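PDB 2Q0X: paraflagellar rod component from Trypanosoma brucei, which is of unknown function but adopts the alpha/beta hydrolase fold and is named as a component of the paraflagellar rod. Local coordinates for residues A[37-42]-A[65-70]; A[107-112]-A[135-140]; A[141-146]-A[271-276]. All coordinates share one frame; numbering follows the deposited sequence.

Contact 1: A[37-42]-A[65-70]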
# COMPACT_ATOMS: atom_id res chain seq x y z
N ALA A 37 -10.10 22.53 -9.18
CA ALA A 37 -10.69 22.24 -10.49
C ALA A 37 -12.03 21.50 -10.29
O ALA A 37 -12.37 21.10 -9.16
CB ALA A 37 -9.73 21.41 -11.32
N ARG A 38 -12.81 21.36 -11.36
CA ARG A 38 -14.13 20.76 -11.23
C ARG A 38 -14.21 19.42 -11.95
O ARG A 38 -15.29 18.97 -12.32
CB ARG A 38 -15.20 21.71 -11.75
N ARG A 39 -13.05 18.79 -12.14
CA ARG A 39 -12.93 17.49 -12.79
C ARG A 39 -11.55 16.95 -12.48
O ARG A 39 -10.67 17.72 -12.11
CB ARG A 39 -13.12 17.62 -14.31
CG ARG A 39 -12.19 18.64 -14.95
CD ARG A 39 -12.49 18.82 -16.41
NE ARG A 39 -11.51 19.68 -17.06
CZ ARG A 39 -11.48 19.92 -18.37
NH1 ARG A 39 -12.38 19.37 -19.18
NH2 ARG A 39 -10.55 20.73 -18.88
N CYS A 40 -11.35 15.65 -12.61
CA CYS A 40 -10.09 15.06 -12.21
C CYS A 40 -9.57 13.98 -13.13
O CYS A 40 -10.33 13.24 -13.76
CB CYS A 40 -10.19 14.49 -10.77
SG CYS A 40 -11.35 13.11 -10.52
N VAL A 41 -8.24 13.89 -13.21
CA VAL A 41 -7.58 12.68 -13.65
C VAL A 41 -7.41 11.73 -12.44
O VAL A 41 -6.91 12.14 -11.40
CB VAL A 41 -6.22 12.98 -14.27
CG1 VAL A 41 -5.48 11.68 -14.61
CG2 VAL A 41 -6.42 13.85 -15.52
N LEU A 42 -7.90 10.50 -12.58
CA LEU A 42 -7.80 9.49 -11.56
C LEU A 42 -6.87 8.39 -12.04
O LEU A 42 -7.13 7.73 -13.06
CB LEU A 42 -9.18 8.90 -11.26
CG LEU A 42 -9.26 7.71 -10.29
CD1 LEU A 42 -8.59 8.04 -8.97
CD2 LEU A 42 -10.75 7.26 -10.10
N GLN A 65 -2.88 21.82 -12.93
CA GLN A 65 -3.49 22.65 -11.90
C GLN A 65 -4.30 23.80 -12.49
O GLN A 65 -3.82 24.51 -13.38
CB GLN A 65 -2.41 23.22 -10.98
CG GLN A 65 -2.95 23.90 -9.74
CD GLN A 65 -2.50 25.32 -9.64
OE1 GLN A 65 -1.77 25.69 -8.71
NE2 GLN A 65 -2.92 26.16 -10.60
N GLY A 66 -5.51 23.99 -11.96
CA GLY A 66 -6.46 24.97 -12.49
C GLY A 66 -7.39 24.39 -13.54
O GLY A 66 -8.41 25.01 -13.88
N ASP A 67 -7.07 23.20 -14.05
CA ASP A 67 -7.78 22.63 -15.19
C ASP A 67 -8.32 21.24 -14.83
O ASP A 67 -9.52 21.00 -14.93
CB ASP A 67 -6.84 22.58 -16.41
CG ASP A 67 -7.56 22.26 -17.69
OD1 ASP A 67 -8.75 22.59 -17.80
OD2 ASP A 67 -6.94 21.66 -18.59
N TRP A 68 -7.42 20.34 -14.40
CA TRP A 68 -7.80 19.05 -13.83
C TRP A 68 -7.15 18.84 -12.46
O TRP A 68 -5.97 19.13 -12.27
CB TRP A 68 -7.38 17.90 -14.76
CG TRP A 68 -8.07 17.83 -16.12
CD1 TRP A 68 -7.75 18.52 -17.24
CD2 TRP A 68 -9.16 16.96 -16.49
NE1 TRP A 68 -8.57 18.17 -18.27
CE2 TRP A 68 -9.44 17.21 -17.84
CE3 TRP A 68 -9.91 16.01 -15.81
CZ2 TRP A 68 -10.46 16.53 -18.53
CZ3 TRP A 68 -10.93 15.35 -16.49
CH2 TRP A 68 -11.19 15.61 -17.84
N ALA A 69 -7.91 18.31 -11.51
CA ALA A 69 -7.34 17.78 -10.29
C ALA A 69 -6.61 16.48 -10.65
O ALA A 69 -6.81 15.94 -11.72
CB ALA A 69 -8.41 17.54 -9.23
N PHE A 70 -5.73 16.03 -9.76
CA PHE A 70 -4.99 14.79 -9.94
C PHE A 70 -5.23 13.94 -8.69
O PHE A 70 -4.92 14.37 -7.58
CB PHE A 70 -3.48 15.04 -10.16
CG PHE A 70 -2.73 13.81 -10.65
CD1 PHE A 70 -1.81 13.16 -9.83
CD2 PHE A 70 -2.98 13.29 -11.91
CE1 PHE A 70 -1.13 12.03 -10.25
CE2 PHE A 70 -2.31 12.15 -12.33
CZ PHE A 70 -1.38 11.51 -11.49

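Contact 2: A[107-112]-A[135-140]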
# COMPACT_ATOMS: atom_id res chain seq x y z
N MET A 107 -16.58 16.85 -8.61
CA MET A 107 -15.96 16.43 -9.85
C MET A 107 -17.06 16.19 -10.89
O MET A 107 -17.94 15.37 -10.69
CB MET A 107 -15.13 15.16 -9.62
CG MET A 107 -13.92 15.37 -8.76
SD MET A 107 -12.80 16.64 -9.42
CE MET A 107 -12.97 18.01 -8.30
N ASN A 108 -16.99 16.94 -11.99
CA ASN A 108 -18.00 16.87 -13.06
C ASN A 108 -17.62 15.91 -14.18
O ASN A 108 -18.44 15.58 -15.02
CB ASN A 108 -18.21 18.24 -13.70
CG ASN A 108 -18.93 19.21 -12.79
OD1 ASN A 108 -19.71 18.81 -11.93
ND2 ASN A 108 -18.68 20.49 -12.99
N GLU A 109 -16.35 15.52 -14.23
CA GLU A 109 -15.94 14.44 -15.12
C GLU A 109 -14.65 13.84 -14.63
O GLU A 109 -13.96 14.42 -13.80
CB GLU A 109 -15.85 14.90 -16.58
CG GLU A 109 -15.18 16.22 -16.79
CD GLU A 109 -15.00 16.57 -18.26
OE1 GLU A 109 -14.95 17.77 -18.57
OE2 GLU A 109 -14.88 15.68 -19.11
N VAL A 110 -14.36 12.65 -15.12
CA VAL A 110 -13.22 11.88 -14.68
C VAL A 110 -12.52 11.37 -15.93
O VAL A 110 -13.15 10.71 -16.78
CB VAL A 110 -13.63 10.71 -13.78
CG1 VAL A 110 -12.40 9.78 -13.50
CG2 VAL A 110 -14.26 11.21 -12.47
N ALA A 111 -11.23 11.71 -16.04
CA ALA A 111 -10.32 11.08 -16.97
C ALA A 111 -9.63 9.92 -16.24
O ALA A 111 -8.88 10.12 -15.28
CB ALA A 111 -9.29 12.11 -17.47
N LEU A 112 -9.92 8.68 -16.65
CA LEU A 112 -9.31 7.51 -16.03
C LEU A 112 -7.94 7.24 -16.64
O LEU A 112 -7.81 7.11 -17.85
CB LEU A 112 -10.18 6.25 -16.20
CG LEU A 112 -11.08 5.78 -15.05
CD1 LEU A 112 -11.75 4.43 -15.40
CD2 LEU A 112 -10.30 5.66 -13.76
N ILE A 135 -17.29 9.34 -17.00
CA ILE A 135 -15.93 8.95 -17.40
C ILE A 135 -15.73 9.38 -18.87
O ILE A 135 -16.21 8.73 -19.80
CB ILE A 135 -15.70 7.43 -17.16
CG1 ILE A 135 -15.92 7.10 -15.67
CG2 ILE A 135 -14.29 7.00 -17.63
CD1 ILE A 135 -16.00 5.62 -15.32
N THR A 136 -15.07 10.52 -19.07
CA THR A 136 -15.08 11.20 -20.38
C THR A 136 -13.80 11.01 -21.19
O THR A 136 -13.74 11.35 -22.37
CB THR A 136 -15.36 12.72 -20.23
OG1 THR A 136 -14.44 13.28 -19.31
CG2 THR A 136 -16.78 12.98 -19.75
N ARG A 137 -12.77 10.48 -20.56
CA ARG A 137 -11.49 10.23 -21.22
C ARG A 137 -10.85 9.07 -20.53
O ARG A 137 -11.01 8.88 -19.34
CB ARG A 137 -10.53 11.44 -21.12
CG ARG A 137 -10.81 12.57 -22.09
CD ARG A 137 -11.74 13.60 -21.48
NE ARG A 137 -12.67 14.19 -22.47
CZ ARG A 137 -12.53 15.39 -22.99
NH1 ARG A 137 -11.49 16.13 -22.68
NH2 ARG A 137 -13.42 15.85 -23.83
N VAL A 138 -10.11 8.30 -21.31
CA VAL A 138 -9.34 7.20 -20.79
C VAL A 138 -7.91 7.33 -21.31
O VAL A 138 -7.67 7.62 -22.47
CB VAL A 138 -9.98 5.84 -21.17
CG1 VAL A 138 -9.12 4.71 -20.70
CG2 VAL A 138 -11.43 5.72 -20.57
N ILE A 139 -6.95 7.12 -20.41
CA ILE A 139 -5.53 7.10 -20.76
C ILE A 139 -4.94 5.81 -20.24
O ILE A 139 -5.02 5.54 -19.05
CB ILE A 139 -4.76 8.31 -20.11
CG1 ILE A 139 -5.37 9.65 -20.52
CG2 ILE A 139 -3.25 8.21 -20.42
CD1 ILE A 139 -5.25 10.77 -19.45
N LEU A 140 -4.32 5.03 -21.11
CA LEU A 140 -3.73 3.77 -20.70
C LEU A 140 -2.28 3.70 -21.14
O LEU A 140 -1.95 3.99 -22.28
CB LEU A 140 -4.50 2.58 -21.29
CG LEU A 140 -6.02 2.53 -21.09
CD1 LEU A 140 -6.65 1.41 -21.92
CD2 LEU A 140 -6.38 2.43 -19.66

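Contact 3: A[141-146]-A[271-276]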
# COMPACT_ATOMS: atom_id res chain seq x y z
N HIS A 141 -1.42 3.31 -20.20
CA HIS A 141 -0.00 3.11 -20.48
C HIS A 141 0.31 1.64 -20.35
O HIS A 141 -0.15 0.97 -19.42
CB HIS A 141 0.90 3.93 -19.55
CG HIS A 141 2.37 3.80 -19.85
ND1 HIS A 141 3.11 2.71 -19.45
CD2 HIS A 141 3.22 4.60 -20.52
CE1 HIS A 141 4.36 2.85 -19.85
NE2 HIS A 141 4.45 3.99 -20.51
N GLY A 142 1.11 1.15 -21.30
CA GLY A 142 1.67 -0.17 -21.20
C GLY A 142 3.00 -0.34 -21.90
O GLY A 142 3.30 0.33 -22.90
N VAL A 143 3.80 -1.25 -21.35
CA VAL A 143 5.01 -1.74 -21.98
C VAL A 143 4.65 -3.01 -22.72
O VAL A 143 4.03 -3.90 -22.16
CB VAL A 143 6.10 -2.06 -20.96
CG1 VAL A 143 7.37 -2.58 -21.69
CG2 VAL A 143 6.38 -0.82 -20.07
N VAL A 144 5.05 -3.09 -23.97
CA VAL A 144 4.72 -4.25 -24.80
C VAL A 144 6.00 -4.98 -25.22
O VAL A 144 7.07 -4.37 -25.27
CB VAL A 144 3.92 -3.83 -26.04
CG1 VAL A 144 2.59 -3.26 -25.63
CG2 VAL A 144 4.71 -2.81 -26.89
N CYS A 145 5.87 -6.27 -25.51
CA CYS A 145 6.95 -7.08 -26.06
C CYS A 145 6.48 -7.82 -27.33
O CYS A 145 5.32 -7.75 -27.71
CB CYS A 145 7.43 -8.07 -25.01
SG CYS A 145 6.19 -9.27 -24.52
N ASP A 146 7.40 -8.53 -27.98
CA ASP A 146 7.05 -9.39 -29.10
C ASP A 146 6.03 -10.45 -28.66
O ASP A 146 6.29 -11.15 -27.70
CB ASP A 146 8.31 -10.06 -29.67
CG ASP A 146 8.09 -10.73 -31.02
OD1 ASP A 146 6.98 -11.22 -31.31
OD2 ASP A 146 9.05 -10.77 -31.81
N GLU A 271 13.51 -6.06 -19.32
CA GLU A 271 13.00 -7.12 -20.17
C GLU A 271 11.85 -7.86 -19.50
O GLU A 271 11.45 -8.93 -19.94
CB GLU A 271 14.13 -8.10 -20.52
N LEU A 272 11.29 -7.29 -18.43
CA LEU A 272 10.10 -7.85 -17.77
C LEU A 272 8.92 -6.88 -17.83
O LEU A 272 8.00 -6.94 -17.02
CB LEU A 272 10.45 -8.24 -16.33
CG LEU A 272 11.48 -9.37 -16.21
CD1 LEU A 272 12.01 -9.44 -14.79
CD2 LEU A 272 10.92 -10.73 -16.63
N ARG A 273 8.98 -5.99 -18.83
CA ARG A 273 7.91 -5.04 -19.16
C ARG A 273 7.64 -4.04 -18.03
O ARG A 273 6.50 -3.61 -17.84
CB ARG A 273 6.63 -5.75 -19.59
CG ARG A 273 6.77 -6.45 -20.93
CD ARG A 273 5.44 -6.79 -21.53
NE ARG A 273 4.63 -7.64 -20.67
CZ ARG A 273 3.38 -7.39 -20.32
NH1 ARG A 273 2.75 -6.33 -20.77
NH2 ARG A 273 2.74 -8.22 -19.51
N ARG A 274 8.70 -3.67 -17.31
CA ARG A 274 8.63 -2.69 -16.26
C ARG A 274 9.32 -1.40 -16.69
O ARG A 274 10.37 -1.43 -17.29
CB ARG A 274 9.29 -3.26 -15.00
CG ARG A 274 8.66 -4.61 -14.57
CD ARG A 274 8.23 -4.59 -13.12
NE ARG A 274 9.16 -5.30 -12.25
CZ ARG A 274 9.19 -5.22 -10.92
NH1 ARG A 274 8.34 -4.43 -10.26
NH2 ARG A 274 10.07 -5.94 -10.25
N VAL A 275 8.71 -0.26 -16.40
CA VAL A 275 9.32 1.02 -16.71
C VAL A 275 10.36 1.32 -15.63
O VAL A 275 10.04 1.36 -14.43
CB VAL A 275 8.25 2.14 -16.85
CG1 VAL A 275 8.90 3.50 -17.01
CG2 VAL A 275 7.35 1.85 -18.03
N LEU A 276 11.60 1.48 -16.06
CA LEU A 276 12.69 1.87 -15.18
C LEU A 276 12.78 3.40 -15.12
O LEU A 276 13.10 3.97 -14.09
CB LEU A 276 14.02 1.31 -15.68
CG LEU A 276 14.12 -0.22 -15.80
CD1 LEU A 276 15.47 -0.63 -16.43
CD2 LEU A 276 13.92 -0.89 -14.44

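Contact 1: A[37-42]-A[65-70]
Arg-39 lies flat on the indole of Trp-68 and grips Asp-67 with its polar edge. The side chain starts with CG between the backbone N and the carbonyl carbon (chi1 54°) and then runs extended to NE. Its CB meets Trp-68 CZ3 at 3.8 Å. CG packs against Trp-68 CE3 and the carbonyl oxygen of Asp-67. Arg-39 CD stands over the six-membered ring of Trp-68, 3.5 Å from its centroid, as a CH-pi contact. NE lies over the centre of the indole and donates a nearly straight hydrogen bond to Asp-67 O at 3.2 Å. This oxygen lies in the guanidinium plane, while NE sits above the carbonyl plane. CZ makes an off-centre cation-pi contact with the five-membered ring. The guanidinium is stacked on the indole with planes 9° apart. At the tip, NH2 forms a salt bridge to Asp-67 OD1 at 2.8 Å, meeting the carboxylate from above its plane. The two bonds use NE and NH2 side-on, which should limit rotation of the group. NH1 turns to Glu-109 and Asp-295 in further salt bridges. The edge of the indole meets the backbone of Cys-40.

Beyond this polar cluster the backbones pair as parallel strands. Ala-69 N bonds to Arg-39 O at 2.9 Å, and Val-41 N bonds to Ala-69 O at 2.9 Å. Cys-40 CB and Ala-69 CB meet at 3.9 Å on one face of the sheet, where Leu-101 of helix 87-104 touches Cys-40. On the other face Val-41 CG1 packs against Phe-70 CE2, and Phe-70 continues onto helix 57-64. Strand 40-44, helix 57-64 and strand 69-73 form a beta-alpha-beta crossover, a building unit of the alpha/beta hydrolase sheet.

Contact 2: A[107-112]-A[135-140]
Glu-109 OE2 lies well off the plane of the Arg-137 guanidinium, 4.3 Å from its NE. The approach is out of plane and serves no N-H, so the attraction is between charges only and is too long for a salt bridge. NE instead gives a weak hydrogen bond to the carbonyl oxygen of Thr-136. The bends of the Arg-137 chain at chi2 and chi3, which place CD and NE, go with NE lying back near that oxygen. NH1 makes a salt bridge to Asp-295 of helix 280-299. Glu-109 OE2 also forms a salt bridge to Arg-298 of that helix.

The Glu-109 and Thr-136 side chains cross at about a right angle. OG1 of Thr-136 is modelled as a donor to OE2 of Glu-109, but so close that the detail of this hydrogen bond is doubtful. CG2 of Thr-136 also packs against CB of Glu-109 at 3.8 Å.

The segments belong to the beta-alpha-beta unit of strand 110-115, helix 119-128 and strand 135-143, within the central sheet of the alpha/beta hydrolase fold. The strands are parallel, with a beta bulge: Val-110 pairs with Ile-135, but Ala-111 pairs with Arg-137.

Thr-136 N donates to Val-110 O at 3.0 Å. Leu-112 N donates to Arg-137 O at 2.9 Å. Ile-139 N reaches Leu-112 O at 2.7 Å.

On the face that carries Arg-137, Ala-111 CB meets Arg-137 CB at 3.9 Å. On the other face Leu-112 CD1 meets Ile-135 CG2 at 4.2 Å. Leu-125 and Leu-126 of helix 119-128 touch Leu-112 there, and Leu-126 also reaches Val-138.

Contact 3: A[141-146]-A[271-276]
Val-143 and Arg-273 carry this contact, with Val-275 and His-141 beside them. It lies at the C-terminal end of strand 135-143 of the alpha/beta hydrolase sheet. The other segment is a loop that runs into the start of strand 275-277, a strand paired with 268-269 in a small separate sheet.

One hydrogen bond crosses the contact. Arg-273 NH1 donates to Val-143 O at 3.1 Å, nearly along the C=O axis. The bond is fairly straight at the hydrogen (160°), and the oxygen lies at the edge of the guanidinium, near its plane. The chain of Arg-273 bends at chi3 (-58°), which turns NE back from an extended course beyond CD. NE makes a salt bridge to Asp-184, and NH1 also bonds to Thr-199. Several partners thus fix the guanidinium of a buried arginine.

Apolar packing runs along the chain of Arg-273. Its side chain and that of Val-143 run alongside each other, pointing opposite ways. CG1 of Val-143 meets CA of Arg-273 at 3.6 Å and CB at 3.9 Å. CD of Arg-273 approaches SG of Cys-145 at 4.0 Å. Phe-152 touches both Arg-273 and Cys-145.

The rest is a small cluster round Val-275, whose CG2 touches two residues of the strand. His-141 CE1 lies 3.6 Å from Val-275 CG2, while His-141 NE2 bonds to Asp-267. CG2 of Val-275 also meets CG2 of Val-143 at 3.5 Å, closer than two methyl carbons normally pack.

From the N terminus, contact 1 comes first. It closes the loop through helix 57-64 and sets strand 69-73 beside strand 40-44. Contact 2 follows, closing the loop through helix 119-128 between strands 110-115 and 135-143. Strands 40-44 and 110-115 are neighbours, so contacts 1 and 2 touch, and Cys-40 O probably bonds to Ala-111 N. Contact 3 takes up strand 135-143 where contact 2 leaves it and closes a much longer loop, ending at 271-276. The three closures run in series; none nests or crosses. Contact 3 lies across the chain's centre from the other two and ties the sheet to segment 271-276.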